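Local coordinates for phosphotriesterase, putative (Deinococcus radiodurans, PDB 4J35), which probably hydrolyses lactones with the aid of two divalent metal ions, here cobalt, and was engineered towards breaking down organophosphates, at residues F40-R54 with A77-Q89. The protein carries 7 engineered substitutions. Sequence-based numbering, arbitrary orientation.
Sequences FDHAAALASCTETAR and AFLREVSEATGLQ
F78 enters a hole formed by H42, A45, L46 and C49, a knob-into-hole contact between two neighbouring outer helices of the TIM barrel of this phosphotriesterase-family enzyme. The helical axes cross at -49° and approach to 9.5 Å. F78 buries the most surface, then A53 and T86. With CG anti to the backbone N (chi1 -178°), the F78 ring extends rim-first into the facing helix, CZ lying 3.5 Å from L46 N and 3.7 Å from A45 CB, while C49 SG also sits at its edge. Its roles in the aromatic cluster differ: one face receives the edge of F40, with CZ of F40 4.0 Å from CE1 of F78, whereas its own edge addresses the face of H42, the two planes almost perpendicular. H42 NE2 donates to the syn lone pair of E81 OE2 at 2.9 Å, nearly straight (173°) and in the imidazole plane, which helps to hold the imidazole at its rotation. A leucine here would probably leave the E81 carboxylate without this donor and the F78 edge without an aromatic face. V82 is a second knob, among L46, C49, T50 and A53. Beyond the V82 knob, A53 CB meets L88 CD2 at 3.8 Å and packs against T86. On the inner side, C49 and F78 both touch V24 of strand 17-26, so the helix pair is seated on the barrel wall. T86 closes the contact: its CG2 lies over the centre of the R54 guanidinium and 3.8 Å from T50 CB, while its OG1 donates to V82 O and accepts from L88 N at 3.1 Å, an ST turn.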
loop_
_atom_site.group_PDB
_atom_site.type_symbol
_atom_site.label_atom_id
_atom_site.label_comp_id
_atom_site.label_asym_id
_atom_site.label_seq_id
_atom_site.Cartn_x
_atom_site.Cartn_y
_atom_site.Cartn_z
ATOM N N PHE A 40 -8.365 -18.874 -10.981
ATOM C CA PHE A 40 -7.993 -17.598 -11.569
ATOM C C PHE A 40 -8.401 -17.576 -13.042
ATOM O O PHE A 40 -8.008 -18.454 -13.798
ATOM C CB PHE A 40 -6.489 -17.395 -11.459
ATOM C CG PHE A 40 -6.017 -16.049 -11.908
ATOM C CD1 PHE A 40 -6.666 -14.902 -11.498
ATOM C CD2 PHE A 40 -4.899 -15.928 -12.716
ATOM C CE1 PHE A 40 -6.214 -13.654 -11.885
ATOM C CE2 PHE A 40 -4.440 -14.678 -13.115
ATOM C CZ PHE A 40 -5.095 -13.544 -12.697
ATOM N N ASP A 41 -9.172 -16.575 -13.438
ATOM C CA ASP A 41 -9.548 -16.418 -14.835
ATOM C C ASP A 41 -8.618 -15.395 -15.421
ATOM O O ASP A 41 -8.864 -14.188 -15.337
ATOM C CB ASP A 41 -11.000 -15.959 -14.987
ATOM C CG ASP A 41 -11.438 -15.869 -16.459
ATOM O OD1 ASP A 41 -10.561 -15.904 -17.355
ATOM O OD2 ASP A 41 -12.657 -15.772 -16.720
ATOM N N HIS A 42 -7.531 -15.877 -16.001
ATOM C CA HIS A 42 -6.448 -14.999 -16.401
ATOM C C HIS A 42 -6.885 -13.989 -17.465
ATOM O O HIS A 42 -6.553 -12.812 -17.381
ATOM C CB HIS A 42 -5.268 -15.823 -16.894
ATOM C CG HIS A 42 -4.124 -14.995 -17.400
ATOM N ND1 HIS A 42 -4.156 -14.350 -18.615
ATOM C CD2 HIS A 42 -2.912 -14.729 -16.864
ATOM C CE1 HIS A 42 -3.016 -13.706 -18.799
ATOM N NE2 HIS A 42 -2.243 -13.921 -17.752
ATOM N N ALA A 43 -7.633 -14.445 -18.468
ATOM C CA ALA A 43 -8.059 -13.553 -19.539
ATOM C C ALA A 43 -8.985 -12.473 -19.003
ATOM O O ALA A 43 -8.861 -11.323 -19.372
ATOM C CB ALA A 43 -8.773 -14.343 -20.680
ATOM N N ALA A 44 -9.937 -12.861 -18.161
ATOM C CA ALA A 44 -10.903 -11.920 -17.603
ATOM C C ALA A 44 -10.212 -10.892 -16.694
ATOM O O ALA A 44 -10.574 -9.714 -16.686
ATOM C CB ALA A 44 -11.974 -12.671 -16.815
ATOM N N ALA A 45 -9.223 -11.347 -15.927
ATOM C CA ALA A 45 -8.488 -10.457 -15.031
ATOM C C ALA A 45 -7.647 -9.465 -15.829
ATOM O O ALA A 45 -7.593 -8.271 -15.523
ATOM C CB ALA A 45 -7.595 -11.273 -14.090
ATOM N N LEU A 46 -6.932 -9.976 -16.819
ATOM C CA LEU A 46 -6.100 -9.122 -17.661
ATOM C C LEU A 46 -6.931 -8.046 -18.328
ATOM O O LEU A 46 -6.529 -6.887 -18.384
ATOM C CB LEU A 46 -5.377 -9.940 -18.733
ATOM C CG LEU A 46 -4.387 -9.134 -19.591
ATOM C CD1 LEU A 46 -3.272 -8.582 -18.743
ATOM C CD2 LEU A 46 -3.807 -9.981 -20.711
ATOM N N ALA A 47 -8.091 -8.428 -18.850
ATOM C CA ALA A 47 -8.959 -7.462 -19.502
ATOM C C ALA A 47 -9.424 -6.393 -18.527
ATOM O O ALA A 47 -9.362 -5.199 -18.822
ATOM C CB ALA A 47 -10.165 -8.171 -20.145
ATOM N N SER A 48 -9.896 -6.817 -17.362
ATOM C CA SER A 48 -10.445 -5.882 -16.394
ATOM C C SER A 48 -9.364 -4.929 -15.858
ATOM O O SER A 48 -9.579 -3.721 -15.763
ATOM C CB SER A 48 -11.079 -6.668 -15.251
ATOM O OG SER A 48 -11.732 -5.800 -14.346
ATOM N N CYS A 49 -8.206 -5.487 -15.520
ATOM C CA CYS A 49 -7.088 -4.712 -14.960
ATOM C C CYS A 49 -6.468 -3.724 -15.964
ATOM O O CYS A 49 -6.127 -2.609 -15.592
ATOM C CB CYS A 49 -6.009 -5.668 -14.416
ATOM S SG CYS A 49 -6.569 -6.574 -13.010
ATOM N N THR A 50 -6.337 -4.122 -17.233
ATOM C CA THR A 50 -5.858 -3.210 -18.281
ATOM C C THR A 50 -6.864 -2.089 -18.586
ATOM O O THR A 50 -6.488 -0.962 -18.904
ATOM C CB THR A 50 -5.546 -3.936 -19.608
ATOM O OG1 THR A 50 -6.725 -4.583 -20.078
ATOM C CG2 THR A 50 -4.415 -4.957 -19.444
ATOM N N GLU A 51 -8.147 -2.417 -18.529
ATOM C CA GLU A 51 -9.202 -1.413 -18.658
ATOM C C GLU A 51 -9.004 -0.348 -17.538
ATOM O O GLU A 51 -9.030 0.871 -17.788
ATOM C CB GLU A 51 -10.558 -2.136 -18.574
ATOM C CG GLU A 51 -11.818 -1.332 -18.892
ATOM C CD GLU A 51 -12.042 -1.093 -20.400
ATOM O OE1 GLU A 51 -11.174 -1.498 -21.211
ATOM O OE2 GLU A 51 -13.089 -0.492 -20.767
ATOM N N THR A 52 -8.782 -0.812 -16.312
ATOM C CA THR A 52 -8.648 0.096 -15.167
ATOM C C THR A 52 -7.370 0.918 -15.301
ATOM O O THR A 52 -7.356 2.136 -15.055
ATOM C CB THR A 52 -8.658 -0.683 -13.839
ATOM O OG1 THR A 52 -9.963 -1.212 -13.620
ATOM C CG2 THR A 52 -8.273 0.230 -12.646
ATOM N N ALA A 53 -6.290 0.262 -15.716
ATOM C CA ALA A 53 -5.044 0.972 -15.940
ATOM C C ALA A 53 -5.240 2.073 -16.977
ATOM O O ALA A 53 -4.684 3.161 -16.876
ATOM C CB ALA A 53 -3.954 0.031 -16.406
ATOM N N ARG A 54 -5.999 1.786 -18.023
ATOM C CA ARG A 54 -6.215 2.820 -19.021
ATOM C C ARG A 54 -6.978 3.997 -18.468
ATOM O O ARG A 54 -6.703 5.137 -18.841
ATOM C CB ARG A 54 -6.956 2.246 -20.229
ATOM C CG ARG A 54 -6.081 1.382 -21.031
ATOM C CD ARG A 54 -6.779 0.742 -22.243
ATOM N NE ARG A 54 -5.919 -0.296 -22.807
ATOM C CZ ARG A 54 -4.683 -0.085 -23.248
ATOM N NH1 ARG A 54 -4.160 1.130 -23.222
ATOM N NH2 ARG A 54 -3.957 -1.083 -23.722
ATOM N N ALA A 77 4.449 -11.438 -12.274
ATOM C CA ALA A 77 4.383 -11.650 -13.716
ATOM C C ALA A 77 3.058 -11.142 -14.308
ATOM O O ALA A 77 3.055 -10.632 -15.408
ATOM C CB ALA A 77 4.569 -13.120 -14.038
ATOM N N PHE A 78 1.946 -11.288 -13.582
ATOM C CA PHE A 78 0.678 -10.704 -14.015
ATOM C C PHE A 78 0.765 -9.165 -13.975
ATOM O O PHE A 78 0.412 -8.487 -14.940
ATOM C CB PHE A 78 -0.511 -11.241 -13.187
ATOM C CG PHE A 78 -1.849 -10.699 -13.639
ATOM C CD1 PHE A 78 -2.514 -11.257 -14.720
ATOM C CD2 PHE A 78 -2.426 -9.614 -13.007
ATOM C CE1 PHE A 78 -3.708 -10.728 -15.156
ATOM C CE2 PHE A 78 -3.628 -9.090 -13.445
ATOM C CZ PHE A 78 -4.265 -9.644 -14.516
ATOM N N LEU A 79 1.284 -8.592 -12.887
ATOM C CA LEU A 79 1.465 -7.144 -12.859
ATOM C C LEU A 79 2.310 -6.640 -14.036
ATOM O O LEU A 79 2.037 -5.580 -14.591
ATOM C CB LEU A 79 2.151 -6.720 -11.556
ATOM C CG LEU A 79 1.431 -7.055 -10.250
ATOM C CD1 LEU A 79 2.258 -6.494 -9.111
ATOM C CD2 LEU A 79 0.016 -6.494 -10.189
ATOM N N ARG A 80 3.348 -7.385 -14.414
ATOM C CA ARG A 80 4.154 -7.007 -15.587
ATOM C C ARG A 80 3.347 -7.059 -16.880
ATOM O O ARG A 80 3.481 -6.176 -17.731
ATOM C CB ARG A 80 5.398 -7.893 -15.708
ATOM C CG ARG A 80 6.298 -7.537 -16.889
ATOM C CD ARG A 80 7.694 -8.118 -16.721
ATOM N NE ARG A 80 7.679 -9.574 -16.798
ATOM C CZ ARG A 80 8.752 -10.348 -16.676
ATOM N NH1 ARG A 80 9.946 -9.819 -16.463
ATOM N NH2 ARG A 80 8.622 -11.664 -16.762
ATOM N N GLU A 81 2.481 -8.055 -17.022
ATOM C CA GLU A 81 1.608 -8.110 -18.194
ATOM C C GLU A 81 0.733 -6.879 -18.292
ATOM O O GLU A 81 0.544 -6.337 -19.381
ATOM C CB GLU A 81 0.672 -9.311 -18.148
ATOM C CG GLU A 81 1.310 -10.640 -18.346
ATOM C CD GLU A 81 0.273 -11.746 -18.365
ATOM O OE1 GLU A 81 -0.674 -11.679 -19.190
ATOM O OE2 GLU A 81 0.401 -12.674 -17.545
ATOM N N VAL A 82 0.157 -6.471 -17.161
ATOM C CA VAL A 82 -0.739 -5.318 -17.140
ATOM C C VAL A 82 0.042 -4.048 -17.495
ATOM O O VAL A 82 -0.431 -3.222 -18.267
ATOM C CB VAL A 82 -1.404 -5.161 -15.753
ATOM C CG1 VAL A 82 -2.237 -3.897 -15.693
ATOM C CG2 VAL A 82 -2.261 -6.389 -15.437
ATOM N N SER A 83 1.239 -3.900 -16.919
ATOM C CA SER A 83 2.100 -2.748 -17.193
ATOM C C SER A 83 2.540 -2.664 -18.650
ATOM O O SER A 83 2.479 -1.598 -19.263
ATOM C CB SER A 83 3.358 -2.789 -16.300
ATOM O OG SER A 83 4.163 -1.629 -16.515
ATOM N N GLU A 84 2.997 -3.787 -19.194
ATOM C CA GLU A 84 3.469 -3.837 -20.577
ATOM C C GLU A 84 2.330 -3.646 -21.579
ATOM O O GLU A 84 2.547 -3.183 -22.704
ATOM C CB GLU A 84 4.188 -5.165 -20.855
ATOM C CG GLU A 84 5.534 -5.326 -20.141
ATOM C CD GLU A 84 6.204 -6.680 -20.410
ATOM O OE1 GLU A 84 5.552 -7.567 -21.001
ATOM O OE2 GLU A 84 7.387 -6.852 -20.034
ATOM N N ALA A 85 1.108 -3.989 -21.186
ATOM C CA ALA A 85 -0.028 -3.815 -22.083
ATOM C C ALA A 85 -0.513 -2.352 -22.140
ATOM O O ALA A 85 -1.056 -1.925 -23.145
ATOM C CB ALA A 85 -1.162 -4.742 -21.679
ATOM N N THR A 86 -0.298 -1.577 -21.075
ATOM C CA THR A 86 -0.914 -0.259 -20.971
ATOM C C THR A 86 0.050 0.903 -20.851
ATOM O O THR A 86 -0.317 2.045 -21.135
ATOM C CB THR A 86 -1.811 -0.199 -19.741
ATOM O OG1 THR A 86 -1.003 -0.368 -18.573
ATOM C CG2 THR A 86 -2.856 -1.295 -19.802
ATOM N N GLY A 87 1.264 0.626 -20.394
ATOM C CA GLY A 87 2.225 1.667 -20.108
ATOM C C GLY A 87 2.123 2.199 -18.694
ATOM O O GLY A 87 2.907 3.051 -18.310
ATOM N N LEU A 88 1.161 1.711 -17.915
ATOM C CA LEU A 88 1.084 2.082 -16.509
ATOM C C LEU A 88 2.265 1.448 -15.756
ATOM O O LEU A 88 2.523 0.253 -15.880
ATOM C CB LEU A 88 -0.228 1.596 -15.889
ATOM C CG LEU A 88 -0.433 1.990 -14.417
ATOM C CD1 LEU A 88 -0.810 3.461 -14.351
ATOM C CD2 LEU A 88 -1.445 1.164 -13.749
ATOM N N GLN A 89 2.986 2.262 -14.997
ATOM C CA GLN A 89 4.106 1.786 -14.197
ATOM C C GLN A 89 3.583 1.202 -12.886
ATOM O O GLN A 89 2.729 1.806 -12.230
ATOM C CB GLN A 89 5.100 2.927 -13.950
ATOM C CG GLN A 89 5.837 3.302 -15.243
ATOM C CD GLN A 89 6.587 4.634 -15.220
ATOM O OE1 GLN A 89 6.265 5.555 -14.470
ATOM N NE2 GLN A 89 7.590 4.735 -16.078
#